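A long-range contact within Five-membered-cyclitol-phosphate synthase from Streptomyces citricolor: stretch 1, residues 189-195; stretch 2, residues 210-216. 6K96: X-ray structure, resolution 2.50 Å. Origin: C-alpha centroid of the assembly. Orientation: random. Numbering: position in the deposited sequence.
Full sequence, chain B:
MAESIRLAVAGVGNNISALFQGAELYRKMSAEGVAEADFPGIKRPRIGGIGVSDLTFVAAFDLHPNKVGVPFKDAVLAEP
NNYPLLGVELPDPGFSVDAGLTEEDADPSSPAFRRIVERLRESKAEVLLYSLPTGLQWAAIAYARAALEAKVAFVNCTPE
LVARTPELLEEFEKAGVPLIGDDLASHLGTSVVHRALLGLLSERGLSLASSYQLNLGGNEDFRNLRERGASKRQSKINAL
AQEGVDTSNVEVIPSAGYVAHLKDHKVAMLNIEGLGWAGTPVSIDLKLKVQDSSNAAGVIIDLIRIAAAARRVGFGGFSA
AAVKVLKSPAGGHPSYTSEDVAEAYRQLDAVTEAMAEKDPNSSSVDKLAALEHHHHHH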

# COMPACT_ATOMS: atom_id res chain seq x y z
N GLY B 189 -8.06 8.69 14.55
CA GLY B 189 -6.73 8.31 15.03
C GLY B 189 -6.33 6.97 14.53
O GLY B 189 -7.22 6.15 14.30
N THR B 190 -5.02 6.77 14.44
CA THR B 190 -4.39 5.51 14.04
C THR B 190 -5.09 4.35 14.73
O THR B 190 -5.37 3.30 14.06
CB THR B 190 -2.91 5.61 14.40
OG1 THR B 190 -2.44 6.89 13.99
CG2 THR B 190 -2.13 4.49 13.77
N SER B 191 -5.30 4.51 16.06
CA SER B 191 -5.61 3.39 16.97
C SER B 191 -7.08 2.97 16.79
O SER B 191 -7.38 1.75 16.87
CB SER B 191 -5.21 3.73 18.42
OG SER B 191 -3.87 3.25 18.74
N VAL B 192 -7.99 3.92 16.54
CA VAL B 192 -9.39 3.54 16.26
C VAL B 192 -9.43 2.79 14.92
O VAL B 192 -10.16 1.81 14.87
CB VAL B 192 -10.34 4.75 16.29
CG1 VAL B 192 -10.12 5.72 15.11
CG2 VAL B 192 -11.78 4.27 16.31
N VAL B 193 -8.64 3.14 13.92
CA VAL B 193 -8.59 2.35 12.67
C VAL B 193 -8.03 0.97 12.97
O VAL B 193 -8.61 0.01 12.55
CB VAL B 193 -7.78 2.96 11.51
CG1 VAL B 193 -7.81 2.04 10.31
CG2 VAL B 193 -8.26 4.34 11.15
N HIS B 194 -6.88 0.87 13.62
CA HIS B 194 -6.26 -0.46 13.88
C HIS B 194 -7.26 -1.34 14.63
O HIS B 194 -7.47 -2.52 14.26
CB HIS B 194 -4.95 -0.28 14.64
CG HIS B 194 -4.11 -1.51 14.67
ND1 HIS B 194 -2.81 -1.45 15.05
CD2 HIS B 194 -4.35 -2.77 14.30
CE1 HIS B 194 -2.28 -2.65 14.92
NE2 HIS B 194 -3.19 -3.47 14.46
N ARG B 195 -7.89 -0.76 15.64
CA ARG B 195 -8.77 -1.44 16.61
C ARG B 195 -10.02 -1.95 15.88
O ARG B 195 -10.44 -3.03 16.19
CB ARG B 195 -9.01 -0.45 17.77
CG ARG B 195 -10.05 -0.85 18.80
CD ARG B 195 -10.41 0.32 19.73
NE ARG B 195 -11.37 -0.17 20.72
CZ ARG B 195 -11.16 -0.28 22.05
NH1 ARG B 195 -10.04 0.14 22.61
NH2 ARG B 195 -12.11 -0.80 22.82
N SER B 210 -0.67 -12.06 13.77
CA SER B 210 0.30 -10.97 14.01
C SER B 210 -0.22 -9.68 13.45
O SER B 210 -1.06 -9.74 12.48
CB SER B 210 1.65 -11.27 13.42
OG SER B 210 1.75 -10.97 12.05
N SER B 211 0.24 -8.57 14.03
CA SER B 211 -0.10 -7.21 13.54
C SER B 211 0.99 -6.23 13.97
O SER B 211 1.66 -6.54 14.88
CB SER B 211 -1.53 -6.78 13.89
OG SER B 211 -1.84 -5.47 13.42
N TYR B 212 1.24 -5.19 13.22
CA TYR B 212 2.04 -4.02 13.65
C TYR B 212 1.35 -2.76 13.18
O TYR B 212 0.60 -2.76 12.18
CB TYR B 212 3.52 -4.08 13.22
CG TYR B 212 3.82 -4.30 11.76
CD1 TYR B 212 3.83 -3.23 10.89
CD2 TYR B 212 4.10 -5.56 11.25
CE1 TYR B 212 4.07 -3.39 9.53
CE2 TYR B 212 4.33 -5.75 9.90
CZ TYR B 212 4.33 -4.66 9.03
OH TYR B 212 4.55 -4.78 7.70
N GLN B 213 1.63 -1.72 13.92
CA GLN B 213 1.22 -0.32 13.69
C GLN B 213 2.50 0.49 13.83
O GLN B 213 3.14 0.31 14.85
CB GLN B 213 0.19 0.04 14.75
CG GLN B 213 -0.03 1.53 14.93
CD GLN B 213 -1.10 1.89 15.94
OE1 GLN B 213 -1.17 3.05 16.35
NE2 GLN B 213 -1.96 0.94 16.30
N LEU B 214 2.87 1.31 12.85
CA LEU B 214 3.93 2.32 13.06
C LEU B 214 3.45 3.66 12.56
O LEU B 214 2.70 3.64 11.63
CB LEU B 214 5.25 1.88 12.44
CG LEU B 214 5.21 1.31 11.02
CD1 LEU B 214 5.88 2.29 10.08
CD2 LEU B 214 5.99 -0.01 11.03
N ASN B 215 3.90 4.75 13.21
CA ASN B 215 3.52 6.17 12.95
C ASN B 215 4.79 6.96 12.61
O ASN B 215 5.90 6.54 12.97
CB ASN B 215 2.74 6.78 14.11
CG ASN B 215 1.53 5.95 14.51
OD1 ASN B 215 0.38 6.27 14.15
ND2 ASN B 215 1.77 4.86 15.22
N LEU B 216 4.65 8.00 11.78
CA LEU B 216 5.75 8.89 11.34
C LEU B 216 5.21 10.29 11.53
O LEU B 216 4.05 10.44 11.27
CB LEU B 216 6.11 8.67 9.86
CG LEU B 216 6.40 7.24 9.41
CD1 LEU B 216 6.56 7.17 7.87
CD2 LEU B 216 7.68 6.73 10.09

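The contact joins a helix, residues 190-195, to a strand, residues 210-216. The two run nearly antiparallel, at 162°, and their axes come no closer than 10.2 Å. Side chains therefore have to bridge the gap, and all three hydrogen bonds across it are between side chains. The buried surface is modest, 290 Å² with both sides summed.

His 194 covers the most surface. Its CA-to-CB bond points toward the strand, and chi1 is t. Both ring nitrogens are used. NE2 of His 194 donates to OG of Ser 211 at 2.6 Å, and ND1 of His 194 accepts from NE2 of Gln 213 at 2.8 Å. Both partners lie at the ring edge, near its plane, where nitrogen lone pairs and N-H bonds point. This pattern fits a neutral imidazole with its proton on NE2. Ser 211 and Gln 213 are two apart in the strand, so their side chains leave the same side and can hold one ring between them. The CA-to-CB bond of Tyr 212, between them, points away; the backbone O of Tyr 212 lies 4.0 Å from CE1 of His 194.

Gln 213 is nearly as well covered. Chi1 and chi2 are both t, and this extended chain carries the amide across to the helix. While NE2 binds the histidine, OE1 of Gln 213 lies 3.1 Å from CG2 of Thr 190, a packing contact. That oxygen is hydrogen-bonded elsewhere in the structure.

Thr 190, in the first turn of the helix, is the third main contributor. OG1 of Thr 190 donates to OD1 of Asn 215 at 2.9 Å. Within the helix, N of His 194 bonds to O of Thr 190 at 2.9 Å. One helical turn thus separates the two residues, and the CA-to-CB bonds of both point toward the strand.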